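Local structure of CalsepRRP (Calystegia sepium, 1JY5) at residues A11-G16 against E37-K43; D74-W79 against T123-F128. The protein is an RNase T2-related protein that probably lacks ribonuclease activity, because a catalytic histidine position of the family is altered. All coordinates share one frame; numbering follows the deposited sequence.

Contact 1 (A11-G16 against E37-K43); sequences ALTWSG and ETGFTIK
Thr13 and Thr41 form the hydrogen-bonded pair at the middle of this strand pairing: Thr13 N reaches Thr41 O at 2.7 Å, and Thr41 N returns to Thr13 O at 2.9 Å. Two residues along, Lys43 N donates a hydrogen bond to Ala11 O at 2.9 Å. At the other end Ser15 N donates to Gly39 O at 3.0 Å, carrying the ladder past the end of strand 11-14. Ser15 OG accepts the hydrogen bond of Gly39 N at 3.1 Å; it can do so because it stands between the backbone N and the carbonyl carbon (chi1 71°), facing the loop before strand 40-43. Gly39 is thus gripped through both its N-H and its carbonyl by one serine, while its CA lies over a face of the Trp14 indole, 4.0 Å from the centroid of the six-membered ring. Trp14 and Phe40 share one face of the sheet as a T-shaped pair with planes 74° apart, the indole edge at CE3 directed over the centre of the phenyl ring. Leu12 CB adds to this apolar patch, 3.7 Å from Phe40 CD2. The buried polar ends are met from outside: Trp14 NE1 by Pro205 O, Thr38 OG1 by Lys207 N, Thr41 OG1 by Tyr82 OH. The Phe40 N-H is hydrogen-bonded to Ser133 OG. Alternating hydrogen-bonded and non-hydrogen-bonded pairs are the mark of an antiparallel sheet, here the main sheet of an RNase T2-type alpha+beta fold, in which strand 7-14 runs between strands 40-48 and 174-182 and Lys43 starts the KGLWP motif.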
loop_
_atom_site.group_PDB
_atom_site.type_symbol
_atom_site.label_atom_id
_atom_site.label_comp_id
_atom_site.label_asym_id
_atom_site.label_seq_id
_atom_site.Cartn_x
_atom_site.Cartn_y
_atom_site.Cartn_z
ATOM N N ALA A 11 -2.539 2.200 0.500
ATOM C CA ALA A 11 -2.639 1.014 -0.338
ATOM C C ALA A 11 -1.595 0.011 0.120
ATOM O O ALA A 11 -0.439 0.366 0.359
ATOM C CB ALA A 11 -2.429 1.379 -1.808
ATOM N N LEU A 12 -2.018 -1.243 0.252
ATOM C CA LEU A 12 -1.140 -2.318 0.701
ATOM C C LEU A 12 -1.081 -3.415 -0.360
ATOM O O LEU A 12 -2.085 -3.731 -0.996
ATOM C CB LEU A 12 -1.664 -2.893 2.020
ATOM C CG LEU A 12 -1.874 -1.867 3.144
ATOM C CD1 LEU A 12 -2.518 -2.542 4.346
ATOM C CD2 LEU A 12 -0.537 -1.240 3.528
ATOM N N THR A 13 0.096 -3.998 -0.538
ATOM C CA THR A 13 0.287 -5.042 -1.533
ATOM C C THR A 13 0.452 -6.410 -0.883
ATOM O O THR A 13 1.191 -6.551 0.092
ATOM C CB THR A 13 1.546 -4.764 -2.374
ATOM O OG1 THR A 13 1.445 -3.465 -2.968
ATOM C CG2 THR A 13 1.704 -5.810 -3.464
ATOM N N TRP A 14 -0.237 -7.413 -1.414
ATOM C CA TRP A 14 -0.100 -8.765 -0.880
ATOM C C TRP A 14 1.141 -9.331 -1.569
ATOM O O TRP A 14 1.129 -9.612 -2.768
ATOM C CB TRP A 14 -1.340 -9.603 -1.198
ATOM C CG TRP A 14 -1.256 -10.998 -0.632
ATOM C CD1 TRP A 14 -0.956 -12.146 -1.312
ATOM C CD2 TRP A 14 -1.422 -11.379 0.742
ATOM N NE1 TRP A 14 -0.927 -13.219 -0.447
ATOM C CE2 TRP A 14 -1.206 -12.776 0.819
ATOM C CE3 TRP A 14 -1.728 -10.677 1.916
ATOM C CZ2 TRP A 14 -1.291 -13.482 2.024
ATOM C CZ3 TRP A 14 -1.812 -11.378 3.115
ATOM C CH2 TRP A 14 -1.592 -12.771 3.158
ATOM N N SER A 15 2.216 -9.488 -0.801
ATOM C CA SER A 15 3.488 -9.964 -1.338
ATOM C C SER A 15 3.405 -11.269 -2.127
ATOM O O SER A 15 4.102 -11.440 -3.133
ATOM C CB SER A 15 4.518 -10.119 -0.210
ATOM O OG SER A 15 4.212 -11.222 0.624
ATOM N N GLY A 16 2.553 -12.180 -1.673
ATOM C CA GLY A 16 2.409 -13.463 -2.342
ATOM C C GLY A 16 1.888 -13.359 -3.764
ATOM O O GLY A 16 2.274 -14.136 -4.635
ATOM N N GLU A 37 7.979 -13.707 5.827
ATOM C CA GLU A 37 6.673 -14.345 5.697
ATOM C C GLU A 37 5.797 -13.573 4.715
ATOM O O GLU A 37 5.937 -12.362 4.554
ATOM C CB GLU A 37 5.972 -14.415 7.058
ATOM C CG GLU A 37 4.570 -15.011 7.001
ATOM C CD GLU A 37 3.816 -14.904 8.319
ATOM O OE1 GLU A 37 2.646 -15.343 8.370
ATOM O OE2 GLU A 37 4.385 -14.385 9.303
ATOM N N THR A 38 4.891 -14.285 4.061
ATOM C CA THR A 38 3.996 -13.667 3.104
ATOM C C THR A 38 2.993 -12.790 3.846
ATOM O O THR A 38 2.507 -13.156 4.913
ATOM C CB THR A 38 3.259 -14.746 2.299
ATOM O OG1 THR A 38 4.222 -15.573 1.632
ATOM C CG2 THR A 38 2.339 -14.113 1.265
ATOM N N GLY A 39 2.694 -11.621 3.286
ATOM C CA GLY A 39 1.752 -10.721 3.929
ATOM C C GLY A 39 1.671 -9.386 3.218
ATOM O O GLY A 39 2.234 -9.218 2.137
ATOM N N PHE A 40 0.971 -8.427 3.817
ATOM C CA PHE A 40 0.840 -7.110 3.201
ATOM C C PHE A 40 2.026 -6.201 3.469
ATOM O O PHE A 40 2.527 -6.143 4.589
ATOM C CB PHE A 40 -0.419 -6.385 3.705
ATOM C CG PHE A 40 -1.699 -6.902 3.124
ATOM C CD1 PHE A 40 -2.553 -7.695 3.885
ATOM C CD2 PHE A 40 -2.050 -6.598 1.814
ATOM C CE1 PHE A 40 -3.744 -8.179 3.348
ATOM C CE2 PHE A 40 -3.237 -7.077 1.265
ATOM C CZ PHE A 40 -4.087 -7.869 2.037
ATOM N N THR A 41 2.480 -5.505 2.431
ATOM C CA THR A 41 3.554 -4.528 2.567
ATOM C C THR A 41 3.002 -3.243 1.959
ATOM O O THR A 41 1.974 -3.255 1.277
ATOM C CB THR A 41 4.870 -4.920 1.824
ATOM O OG1 THR A 41 4.600 -5.142 0.435
ATOM C CG2 THR A 41 5.492 -6.161 2.446
ATOM N N ILE A 42 3.681 -2.132 2.201
ATOM C CA ILE A 42 3.209 -0.852 1.693
ATOM C C ILE A 42 3.393 -0.637 0.198
ATOM O O ILE A 42 4.483 -0.809 -0.346
ATOM C CB ILE A 42 3.898 0.328 2.425
ATOM C CG1 ILE A 42 3.651 0.215 3.936
ATOM C CG2 ILE A 42 3.333 1.653 1.914
ATOM C CD1 ILE A 42 4.492 1.169 4.772
ATOM N N LYS A 43 2.301 -0.285 -0.465
ATOM C CA LYS A 43 2.352 0.046 -1.875
ATOM C C LYS A 43 2.579 1.562 -1.848
ATOM O O LYS A 43 3.510 2.083 -2.477
ATOM C CB LYS A 43 1.027 -0.284 -2.559
ATOM C CG LYS A 43 0.916 0.237 -3.976
ATOM C CD LYS A 43 2.009 -0.320 -4.866
ATOM C CE LYS A 43 1.886 0.276 -6.251
ATOM N NZ LYS A 43 2.951 -0.200 -7.167
#

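Contact 2 (D74-W79 against T123-F128); sequences DLSKYW and TLMLYF. Unlike the reference sequence in segment 123-128: Thr123 (reference Ala).
Tyr78 meets two aromatic rings of the facing helix at once. Phe128 comes edge-on to one face of the tyrosine ring in a T-shaped pair, planes 83° apart, with Phe128 CZ 3.6 Å from Tyr78 CD1. The aliphatic CG of Lys77 lies over the opposite face, so the ring is sandwiched. Tyr127 approaches obliquely, its CE2 3.5 Å from Tyr78 CD2, and completes an aromatic cluster of three. Swapping Tyr78 for an alanine would probably leave the Phe128 edge without the face it points at and open a gap beside Tyr127.

Both methyls of Leu124 meet Leu75 CD2, Leu124 CD1 the closer at 3.5 Å. Leu124 CD1 also lies in the plane of the Trp79 indole, at its edge, 3.8 Å from Trp79 CE3; Leu124 CD2 turns to Asp74 CB, 3.9 Å off. Asp74 OD1 lies at the edge of the Phe128 ring, near its plane, 3.8 Å from Phe128 CZ.

Trp79, the first residue to leave helical geometry, holds CG anti to its own N (chi1 -161°), which extends the indole toward the second helix. There its CZ3 meets Thr123 CG2 at 3.5 Å, while Thr123 OG1 is occupied by Tyr119 O of its own helix. No hydrogen bond links the two segments; the grip is apolar and aromatic.

The short axes of helices 74-78 and 123-128 are inclined at 48° and come no closer than 11.7 Å, and large side chains fill the interval. Helix 97-106 adds Leu98 against Leu75 and Trp79, and Phe120, on helix 116-129, meets the Trp79 indole. From the sheet, Ile42 of strand 40-48 touches Trp79, Leu124 and Tyr127, and Leu12 of strand 7-14 also reaches Tyr127.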
loop_
_atom_site.group_PDB
_atom_site.type_symbol
_atom_site.label_atom_id
_atom_site.label_comp_id
_atom_site.label_asym_id
_atom_site.label_seq_id
_atom_site.Cartn_x
_atom_site.Cartn_y
_atom_site.Cartn_z
ATOM N N ASP A 74 13.255 -0.240 7.919
ATOM C CA ASP A 74 11.813 -0.431 7.905
ATOM C C ASP A 74 11.237 -0.317 6.500
ATOM O O ASP A 74 10.348 -1.085 6.129
ATOM C CB ASP A 74 11.139 0.585 8.831
ATOM C CG ASP A 74 11.315 0.237 10.300
ATOM O OD1 ASP A 74 10.807 -0.822 10.723
ATOM O OD2 ASP A 74 11.968 1.014 11.024
ATOM N N LEU A 75 11.739 0.631 5.714
ATOM C CA LEU A 75 11.238 0.803 4.356
ATOM C C LEU A 75 11.694 -0.354 3.478
ATOM O O LEU A 75 11.010 -0.740 2.528
ATOM C CB LEU A 75 11.718 2.137 3.775
ATOM C CG LEU A 75 11.045 3.350 4.429
ATOM C CD1 LEU A 75 11.673 4.646 3.942
ATOM C CD2 LEU A 75 9.557 3.317 4.104
ATOM N N SER A 76 12.851 -0.915 3.805
ATOM C CA SER A 76 13.373 -2.030 3.033
ATOM C C SER A 76 12.557 -3.283 3.302
ATOM O O SER A 76 12.372 -4.120 2.420
ATOM C CB SER A 76 14.833 -2.294 3.394
ATOM O OG SER A 76 15.292 -3.474 2.756
ATOM N N LYS A 77 12.052 -3.404 4.521
ATOM C CA LYS A 77 11.283 -4.579 4.885
ATOM C C LYS A 77 9.779 -4.453 4.698
ATOM O O LYS A 77 9.120 -5.405 4.276
ATOM C CB LYS A 77 11.589 -4.959 6.336
ATOM C CG LYS A 77 10.896 -6.222 6.818
ATOM C CD LYS A 77 11.357 -6.577 8.225
ATOM C CE LYS A 77 10.574 -7.748 8.789
ATOM N NZ LYS A 77 10.749 -8.980 7.969
ATOM N N TYR A 78 9.230 -3.281 4.993
ATOM C CA TYR A 78 7.785 -3.098 4.895
ATOM C C TYR A 78 7.284 -2.307 3.696
ATOM O O TYR A 78 6.080 -2.236 3.453
ATOM C CB TYR A 78 7.285 -2.482 6.198
ATOM C CG TYR A 78 7.683 -3.321 7.391
ATOM C CD1 TYR A 78 8.702 -2.918 8.248
ATOM C CD2 TYR A 78 7.060 -4.542 7.638
ATOM C CE1 TYR A 78 9.094 -3.712 9.326
ATOM C CE2 TYR A 78 7.441 -5.343 8.708
ATOM C CZ TYR A 78 8.458 -4.922 9.549
ATOM O OH TYR A 78 8.823 -5.713 10.614
ATOM N N TRP A 79 8.212 -1.716 2.952
ATOM C CA TRP A 79 7.866 -0.960 1.752
ATOM C C TRP A 79 8.800 -1.400 0.616
ATOM O O TRP A 79 9.379 -0.570 -0.079
ATOM C CB TRP A 79 8.031 0.542 1.997
ATOM C CG TRP A 79 7.279 1.403 1.017
ATOM C CD1 TRP A 79 7.075 1.154 -0.307
ATOM C CD2 TRP A 79 6.644 2.657 1.290
ATOM N NE1 TRP A 79 6.349 2.172 -0.878
ATOM C CE2 TRP A 79 6.071 3.108 0.081
ATOM C CE3 TRP A 79 6.502 3.441 2.441
ATOM C CZ2 TRP A 79 5.367 4.317 -0.013
ATOM C CZ3 TRP A 79 5.804 4.640 2.349
ATOM C CH2 TRP A 79 5.244 5.065 1.127
ATOM N N THR A 123 3.396 7.022 7.031
ATOM C CA THR A 123 2.845 5.876 6.324
ATOM C C THR A 123 3.164 4.607 7.109
ATOM O O THR A 123 2.314 3.728 7.266
ATOM C CB THR A 123 3.431 5.746 4.910
ATOM O OG1 THR A 123 3.164 6.945 4.174
ATOM C CG2 THR A 123 2.791 4.573 4.170
ATOM N N LEU A 124 4.394 4.510 7.601
ATOM C CA LEU A 124 4.795 3.346 8.386
ATOM C C LEU A 124 3.971 3.272 9.672
ATOM O O LEU A 124 3.537 2.195 10.077
ATOM C CB LEU A 124 6.294 3.413 8.716
ATOM C CG LEU A 124 7.244 2.888 7.626
ATOM C CD1 LEU A 124 6.758 3.321 6.247
ATOM C CD2 LEU A 124 8.650 3.409 7.884
ATOM N N MET A 125 3.745 4.421 10.303
ATOM C CA MET A 125 2.966 4.466 11.534
ATOM C C MET A 125 1.591 3.854 11.330
ATOM O O MET A 125 1.174 2.994 12.097
ATOM C CB MET A 125 2.806 5.909 12.018
ATOM C CG MET A 125 2.052 6.053 13.339
ATOM S SD MET A 125 1.786 7.797 13.758
ATOM C CE MET A 125 0.435 8.173 12.628
ATOM N N LEU A 126 0.884 4.309 10.298
ATOM C CA LEU A 126 -0.448 3.791 10.003
ATOM C C LEU A 126 -0.363 2.301 9.673
ATOM O O LEU A 126 -1.198 1.508 10.116
ATOM C CB LEU A 126 -1.066 4.564 8.829
ATOM C CG LEU A 126 -1.358 6.058 9.065
ATOM C CD1 LEU A 126 -1.790 6.722 7.767
ATOM C CD2 LEU A 126 -2.447 6.206 10.127
ATOM N N TYR A 127 0.658 1.926 8.904
ATOM C CA TYR A 127 0.868 0.533 8.517
ATOM C C TYR A 127 1.049 -0.373 9.733
ATOM O O TYR A 127 0.513 -1.477 9.775
ATOM C CB TYR A 127 2.102 0.416 7.620
ATOM C CG TYR A 127 2.523 -1.012 7.331
ATOM C CD1 TYR A 127 1.886 -1.767 6.343
ATOM C CD2 TYR A 127 3.566 -1.603 8.041
ATOM C CE1 TYR A 127 2.288 -3.079 6.065
ATOM C CE2 TYR A 127 3.973 -2.910 7.776
ATOM C CZ TYR A 127 3.332 -3.639 6.785
ATOM O OH TYR A 127 3.762 -4.918 6.500
ATOM N N PHE A 128 1.828 0.085 10.710
ATOM C CA PHE A 128 2.069 -0.698 11.923
ATOM C C PHE A 128 0.859 -0.690 12.845
ATOM O O PHE A 128 0.582 -1.681 13.523
ATOM C CB PHE A 128 3.271 -0.148 12.693
ATOM C CG PHE A 128 4.587 -0.407 12.027
ATOM C CD1 PHE A 128 5.546 0.599 11.946
ATOM C CD2 PHE A 128 4.874 -1.656 11.477
ATOM C CE1 PHE A 128 6.775 0.368 11.335
ATOM C CE2 PHE A 128 6.104 -1.899 10.863
ATOM C CZ PHE A 128 7.054 -0.885 10.789
#

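Overall arrangement
Contact 1 and contact 2, their centres about 11 Å apart, meet at strand 40-48, which belongs to contact 1 and is touched by both segments of contact 2. Strand 7-14 pairs with it in contact 1, while residues of contact 2 take polar groups that this pairing does not use: Tyr127 OH is 2.6 Å from Phe40 O and Ile42 N is 2.7 Å from Tyr78 O, both probable hydrogen bonds. Trp79 also packs against the strand, its CD1 3.3 Å from Ile42 O. By family comparison, Lys43 probably stands where the HGLWP motif has its catalytic histidine, and Trp79 touches Glu101 of helix 97-106, probably in the second motif, EWAKHGTC.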